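Local coordinates for oxidized polyvinyl alcohol hydrolase (Pseudomonas sp., PDB 3WL7), which hydrolyses beta-diketones such as 4,6-nonanedione and oxidized polyvinyl alcohol, acting in the second step of polyvinyl alcohol degradation, at residues Y205-D210 against Q232-P237; K257-C262 against C272-P277. The protein carries 1 engineered substitution. All coordinates share one frame; numbering follows the deposited sequence.

Interaction 1: residues Y205-D210 against Q232-P237. With P2D (pentane-2,4-dione), chain B.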
loop_
_atom_site.group_PDB
_atom_site.type_symbol
_atom_site.label_atom_id
_atom_site.label_comp_id
_atom_site.label_asym_id
_atom_site.label_seq_id
_atom_site.Cartn_x
_atom_site.Cartn_y
_atom_site.Cartn_z
ATOM N N TYR A 205 9.123 -7.969 -3.919
ATOM C CA TYR A 205 10.136 -8.931 -3.423
ATOM C C TYR A 205 10.049 -10.196 -4.265
ATOM O O TYR A 205 9.872 -11.319 -3.763
ATOM C CB TYR A 205 9.911 -9.268 -1.963
ATOM C CG TYR A 205 9.943 -8.109 -0.998
ATOM C CD1 TYR A 205 11.060 -7.260 -0.922
ATOM C CD2 TYR A 205 8.889 -7.934 -0.077
ATOM C CE1 TYR A 205 11.134 -6.252 0.098
ATOM C CE2 TYR A 205 8.957 -6.940 0.941
ATOM C CZ TYR A 205 10.084 -6.122 1.009
ATOM O OH TYR A 205 10.170 -5.184 2.025
ATOM N N VAL A 206 10.221 -9.980 -5.563
ATOM C CA VAL A 206 10.102 -11.081 -6.514
ATOM C C VAL A 206 10.940 -12.320 -6.113
ATOM O O VAL A 206 12.118 -12.223 -5.691
ATOM C CB VAL A 206 10.485 -10.600 -7.931
ATOM C CG1 VAL A 206 10.643 -11.817 -8.893
ATOM C CG2 VAL A 206 9.407 -9.666 -8.431
ATOM N N THR A 207 10.306 -13.493 -6.218
ATOM C CA THR A 207 10.998 -14.774 -5.942
ATOM C C THR A 207 10.861 -15.669 -7.167
ATOM O O THR A 207 10.205 -15.325 -8.138
ATOM C CB THR A 207 10.338 -15.576 -4.785
ATOM O OG1 THR A 207 9.008 -15.993 -5.177
ATOM C CG2 THR A 207 10.268 -14.713 -3.539
ATOM N N SER A 208 11.513 -16.826 -7.121
ATOM C CA SER A 208 11.301 -17.800 -8.202
ATOM C C SER A 208 9.907 -18.390 -8.055
ATOM O O SER A 208 9.255 -18.252 -7.017
ATOM C CB SER A 208 12.299 -18.937 -8.030
ATOM O OG SER A 208 13.605 -18.386 -8.052
ATOM N N ASP A 209 9.453 -19.130 -9.076
ATOM C CA ASP A 209 8.118 -19.733 -8.958
ATOM C C ASP A 209 7.981 -20.679 -7.758
ATOM O O ASP A 209 6.872 -20.843 -7.227
ATOM C CB ASP A 209 7.801 -20.527 -10.233
ATOM C CG ASP A 209 7.515 -19.644 -11.422
ATOM O OD1 ASP A 209 7.225 -18.424 -11.255
ATOM O OD2 ASP A 209 7.541 -20.198 -12.562
ATOM N N ASP A 210 9.081 -21.284 -7.318
ATOM C CA ASP A 210 9.010 -22.222 -6.195
ATOM C C ASP A 210 9.108 -21.530 -4.839
ATOM O O ASP A 210 9.166 -22.199 -3.794
ATOM C CB ASP A 210 10.106 -23.329 -6.310
ATOM C CG ASP A 210 11.549 -22.781 -6.223
ATOM O OD1 ASP A 210 11.760 -21.583 -5.983
ATOM O OD2 ASP A 210 12.518 -23.593 -6.391
ATOM N N GLN A 232 5.922 -14.575 -8.575
ATOM C CA GLN A 232 5.694 -14.774 -7.134
ATOM C C GLN A 232 6.503 -13.721 -6.367
ATOM O O GLN A 232 7.442 -13.072 -6.901
ATOM C CB GLN A 232 6.175 -16.175 -6.743
ATOM C CG GLN A 232 5.410 -17.262 -7.497
ATOM C CD GLN A 232 3.929 -17.263 -7.189
ATOM O OE1 GLN A 232 3.540 -17.194 -6.032
ATOM N NE2 GLN A 232 3.085 -17.361 -8.235
ATOM N N GLY A 233 6.133 -13.486 -5.114
ATOM C CA GLY A 233 6.920 -12.512 -4.345
ATOM C C GLY A 233 6.704 -12.634 -2.843
ATOM O O GLY A 233 5.620 -13.054 -2.407
ATOM N N ARG A 234 7.725 -12.251 -2.061
ATOM C CA ARG A 234 7.679 -12.279 -0.602
ATOM C C ARG A 234 6.696 -11.280 0.019
ATOM O O ARG A 234 6.381 -11.391 1.209
ATOM C CB ARG A 234 9.092 -12.042 -0.040
ATOM C CG ARG A 234 10.037 -13.166 -0.455
ATOM C CD ARG A 234 11.381 -12.982 0.217
ATOM N NE ARG A 234 12.170 -11.943 -0.448
ATOM C CZ ARG A 234 12.742 -10.925 0.185
ATOM N NH1 ARG A 234 12.592 -10.771 1.495
ATOM N NH2 ARG A 234 13.571 -10.095 -0.461
ATOM N N VAL A 235 6.160 -10.351 -0.777
ATOM C CA VAL A 235 5.155 -9.391 -0.255
ATOM C C VAL A 235 3.836 -10.129 0.031
ATOM O O VAL A 235 3.050 -9.684 0.888
ATOM C CB VAL A 235 4.884 -8.244 -1.306
ATOM C CG1 VAL A 235 4.162 -8.806 -2.561
ATOM C CG2 VAL A 235 4.060 -7.106 -0.671
ATOM N N GLY A 236 3.604 -11.268 -0.638
ATOM C CA GLY A 236 2.290 -11.877 -0.462
ATOM C C GLY A 236 2.317 -13.309 -0.039
ATOM O O GLY A 236 3.330 -13.831 0.414
ATOM N N PRO A 237 1.182 -13.967 -0.161
ATOM C CA PRO A 237 1.052 -15.386 0.183
ATOM C C PRO A 237 1.966 -16.138 -0.787
ATOM O O PRO A 237 2.213 -15.637 -1.899
ATOM C CB PRO A 237 -0.422 -15.710 -0.209
ATOM C CG PRO A 237 -1.127 -14.394 -0.140
ATOM C CD PRO A 237 -0.075 -13.375 -0.658
HETATM C C1 P2D B . 12.748 -0.031 1.211
HETATM C C2 P2D B . 13.165 -1.497 1.047
HETATM C C3 P2D B . 14.582 -1.932 1.407
HETATM C C4 P2D B . 14.757 -3.448 1.293
HETATM C C5 P2D B . 16.159 -4.079 1.153
HETATM O O2 P2D B . 12.349 -2.321 0.612
HETATM O O4 P2D B . 13.773 -4.187 1.337
HETATM O O HOH W 1 13.058 -12.239 -3.144
HETATM O O HOH W 2 7.783 -16.201 -9.839
HETATM O O HOH W 3 4.331 -17.440 -10.895
#

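Interaction 2: residues K257-C262 against C272-P277. With P2D (pentane-2,4-dione), chain B.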
loop_
_atom_site.group_PDB
_atom_site.type_symbol
_atom_site.label_atom_id
_atom_site.label_comp_id
_atom_site.label_asym_id
_atom_site.label_seq_id
_atom_site.Cartn_x
_atom_site.Cartn_y
_atom_site.Cartn_z
ATOM N N LYS A 257 14.314 7.374 -11.706
ATOM C CA LYS A 257 14.970 7.557 -10.440
ATOM C C LYS A 257 14.161 6.919 -9.294
ATOM O O LYS A 257 14.494 7.138 -8.130
ATOM C CB LYS A 257 15.111 9.044 -10.124
ATOM C CG LYS A 257 15.963 9.891 -11.112
ATOM C CD LYS A 257 17.358 9.330 -11.220
ATOM C CE LYS A 257 18.357 10.413 -11.755
ATOM N NZ LYS A 257 19.737 9.835 -12.012
ATOM N N ASP A 258 13.111 6.153 -9.600
ATOM C CA ASP A 258 12.353 5.525 -8.489
ATOM C C ASP A 258 13.137 4.275 -8.009
ATOM O O ASP A 258 12.902 3.154 -8.456
ATOM C CB ASP A 258 10.968 5.195 -8.999
ATOM C CG ASP A 258 10.032 4.751 -7.904
ATOM O OD1 ASP A 258 10.499 4.673 -6.759
ATOM O OD2 ASP A 258 8.850 4.475 -8.227
ATOM N N LEU A 259 14.074 4.543 -7.089
ATOM C CA LEU A 259 15.036 3.586 -6.557
ATOM C C LEU A 259 15.233 3.883 -5.086
ATOM O O LEU A 259 14.974 5.021 -4.675
ATOM C CB LEU A 259 16.377 3.857 -7.236
ATOM C CG LEU A 259 16.392 3.684 -8.764
ATOM C CD1 LEU A 259 17.750 4.272 -9.282
ATOM C CD2 LEU A 259 16.213 2.256 -9.182
ATOM N N TRP A 260 15.722 2.924 -4.295
ATOM C CA TRP A 260 15.997 3.207 -2.877
ATOM C C TRP A 260 17.373 2.709 -2.519
ATOM O O TRP A 260 17.760 1.627 -2.921
ATOM C CB TRP A 260 14.954 2.499 -1.945
ATOM C CG TRP A 260 15.145 2.755 -0.430
ATOM C CD1 TRP A 260 15.568 1.850 0.522
ATOM C CD2 TRP A 260 14.861 3.971 0.283
ATOM N NE1 TRP A 260 15.544 2.433 1.781
ATOM C CE2 TRP A 260 15.120 3.732 1.657
ATOM C CE3 TRP A 260 14.417 5.231 -0.102
ATOM C CZ2 TRP A 260 14.946 4.725 2.641
ATOM C CZ3 TRP A 260 14.246 6.228 0.880
ATOM C CH2 TRP A 260 14.511 5.961 2.223
ATOM N N ASN A 261 18.119 3.550 -1.814
ATOM C CA ASN A 261 19.424 3.159 -1.342
ATOM C C ASN A 261 19.270 3.016 0.139
ATOM O O ASN A 261 18.862 3.944 0.834
ATOM C CB ASN A 261 20.455 4.246 -1.609
ATOM C CG ASN A 261 20.607 4.522 -3.080
ATOM O OD1 ASN A 261 20.368 5.638 -3.551
ATOM N ND2 ASN A 261 20.960 3.518 -3.821
ATOM N N CYS A 262 19.678 1.846 0.598
ATOM C CA CYS A 262 19.695 1.461 2.007
ATOM C C CYS A 262 20.927 2.115 2.655
ATOM O O CYS A 262 21.790 2.678 1.984
ATOM C CB CYS A 262 19.837 -0.051 2.099
ATOM S SG CYS A 262 18.234 -0.942 1.811
ATOM N N CYS A 272 19.289 -0.925 -2.998
ATOM C CA CYS A 272 18.713 -2.149 -2.505
ATOM C C CYS A 272 17.301 -2.401 -2.996
ATOM O O CYS A 272 16.711 -3.454 -2.677
ATOM C CB CYS A 272 18.730 -2.184 -0.974
ATOM S SG CYS A 272 17.861 -0.820 -0.234
ATOM N N ALA A 273 16.738 -1.446 -3.749
ATOM C CA ALA A 273 15.399 -1.677 -4.294
ATOM C C ALA A 273 15.229 -0.850 -5.559
ATOM O O ALA A 273 15.671 0.302 -5.598
ATOM C CB ALA A 273 14.319 -1.278 -3.291
ATOM N N ASP A 274 14.604 -1.455 -6.573
ATOM C CA ASP A 274 14.323 -0.759 -7.834
ATOM C C ASP A 274 12.821 -0.975 -8.047
ATOM O O ASP A 274 12.378 -2.115 -8.128
ATOM C CB ASP A 274 15.161 -1.415 -8.948
ATOM C CG ASP A 274 14.893 -0.820 -10.320
ATOM O OD1 ASP A 274 13.861 -0.144 -10.492
ATOM O OD2 ASP A 274 15.733 -1.063 -11.229
ATOM N N TYR A 275 12.057 0.111 -8.148
ATOM C CA TYR A 275 10.603 -0.049 -8.244
ATOM C C TYR A 275 10.043 -0.300 -9.617
ATOM O O TYR A 275 8.821 -0.500 -9.788
ATOM C CB TYR A 275 9.942 1.133 -7.508
ATOM C CG TYR A 275 10.374 1.080 -6.062
ATOM C CD1 TYR A 275 11.547 1.726 -5.629
ATOM C CD2 TYR A 275 9.686 0.294 -5.152
ATOM C CE1 TYR A 275 12.023 1.582 -4.329
ATOM C CE2 TYR A 275 10.158 0.135 -3.855
ATOM C CZ TYR A 275 11.317 0.778 -3.451
ATOM O OH TYR A 275 11.814 0.654 -2.168
ATOM N N ARG A 276 10.917 -0.278 -10.619
ATOM C CA ARG A 276 10.445 -0.646 -11.966
ATOM C C ARG A 276 9.946 -2.133 -11.975
ATOM O O ARG A 276 8.787 -2.439 -12.335
ATOM C CB ARG A 276 11.610 -0.428 -12.984
ATOM C CG ARG A 276 11.187 -0.837 -14.418
ATOM C CD ARG A 276 12.424 -1.022 -15.347
ATOM N NE ARG A 276 13.214 0.199 -15.275
ATOM C CZ ARG A 276 13.081 1.251 -16.082
ATOM N NH1 ARG A 276 12.182 1.262 -17.091
ATOM N NH2 ARG A 276 13.817 2.332 -15.823
ATOM N N PRO A 277 10.774 -3.102 -11.491
ATOM C CA PRO A 277 10.262 -4.472 -11.540
ATOM C C PRO A 277 9.115 -4.769 -10.589
ATOM O O PRO A 277 8.261 -5.632 -10.886
ATOM C CB PRO A 277 11.491 -5.319 -11.181
ATOM C CG PRO A 277 12.394 -4.361 -10.443
ATOM C CD PRO A 277 12.234 -3.093 -11.245
HETATM C C1 P2D B . 12.748 -0.031 1.211
HETATM C C2 P2D B . 13.165 -1.497 1.047
HETATM C C3 P2D B . 14.582 -1.932 1.407
HETATM C C4 P2D B . 14.757 -3.448 1.293
HETATM C C5 P2D B . 16.159 -4.079 1.153
HETATM O O2 P2D B . 12.349 -2.321 0.612
HETATM O O4 P2D B . 13.773 -4.187 1.337
HETATM O O HOH W 4 12.785 2.591 -11.167
#

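Interaction 1: residues Y205-D210 against Q232-P237
A single beta bridge, Val206 with Gly233, joins two loops beside the pocket that holds pentane-2,4-dione. Two backbone hydrogen bonds flank it: Arg234 N to Tyr205 O (2.9 Å) and Thr207 N to Gln232 O (3.0 Å). Gly233 also begins a type I turn that ends at Gly236. Arg234 bends at chi3 (-78°) and lays one guanidinium face against Tyr205 CB; the tyrosine ring is tilted 32° from the guanidinium plane. Water 1 links Arg234 NE to Val206 O. The Tyr205 ring points to the ligand, with P2D O4 at its edge, 3.6 Å from CE1. Tyr205 OH is hydrogen-bonded to Glu131, and Arg234 NH1 to Arg133 O and Asn125 OD1. Thr207 CG2 packs on Arg234 CG at 3.5 Å. The Thr207 hydroxyl donates to Ser208 O (2.9 Å from OG1) and lies against Gln232 CB. Waters 2 and 3 tie Asp209 OD1 to Gln232 N and NE2. Lys229 forms a salt bridge with the same carboxylate, and Gln232 OE1 accepts from Leu240 N. The two loops precede and follow helix 216-225, which Val206 touches at Ala219 and Val223, while Tyr205 and Val235 rest on Thr181 of helix 179-189.

Interaction 2: residues K257-C262 against C272-P277
Asp258, the centre of an inverse gamma turn, accepts a hydrogen bond from Tyr275 N at its backbone O (3.2 Å). Water 4 joins that O to Asp274 OD1, which also caps the following helix by accepting from Arg276 N; Asp274 OD2 forms a salt bridge with Arg220. The Asp258 side chain crosses Tyr275 at about a right angle, OD1 lying 3.3 Å from CD1, while His303 ND1 is hydrogen-bonded to the same OD1. Leu259 runs beside Asp274, its CD2 against the carboxylate carbon. Trp260 N donates to Ala273 O (2.9 Å). Trp260 O accepts from Cys272 N (3.0 Å) and weakly from Ala273 N; both residues face Trp260, a classic beta bulge. With CG anti to N (chi1 -179°), the indole reaches the ligand: CD1 is 3.5 Å from P2D C1 and 3.6 Å from Cys272 SG. Tyr275 brings its OH to Trp260 CB and to P2D C1 and stacks on His303. Were Tyr275 replaced by an alanine, His303 would probably lose its stacking partner and a gap would open beside Trp260 CB. Cys262 cross-links the two hairpin strands through a disulfide to Cys272 (SG to SG 2.1 Å, chi3 86°). The covalent link should fix this pocket wall, and the Asp258-His303 bond is consistent with the acid-histidine part of an alpha/beta-hydrolase charge relay.

Interactions 1 and 2 lie in series along the chain, with centres about 17 Å apart. Their nearest atoms are about 5 Å apart, so they do not touch, but both line the pentane-2,4-dione site. In interaction 1, Tyr205 approaches the two carbonyl oxygens of the ligand, nearest to O4. Interaction 2 covers C1, and Cys262 SG and Cys272 SG are each 3.8 Å from P2D C3. Glu203 is shared: its carboxylate accepts a hydrogen bond from Tyr205 N, and its side chain touches Ala273. Helix 216-225 also serves both: Val206 and Pro277 pack on Val223, and Arg220 pairs with Asp274. Ser283, a charge-relay residue by similarity, is about 11 Å from the Val206 side chain and about 12 Å from that of Tyr275.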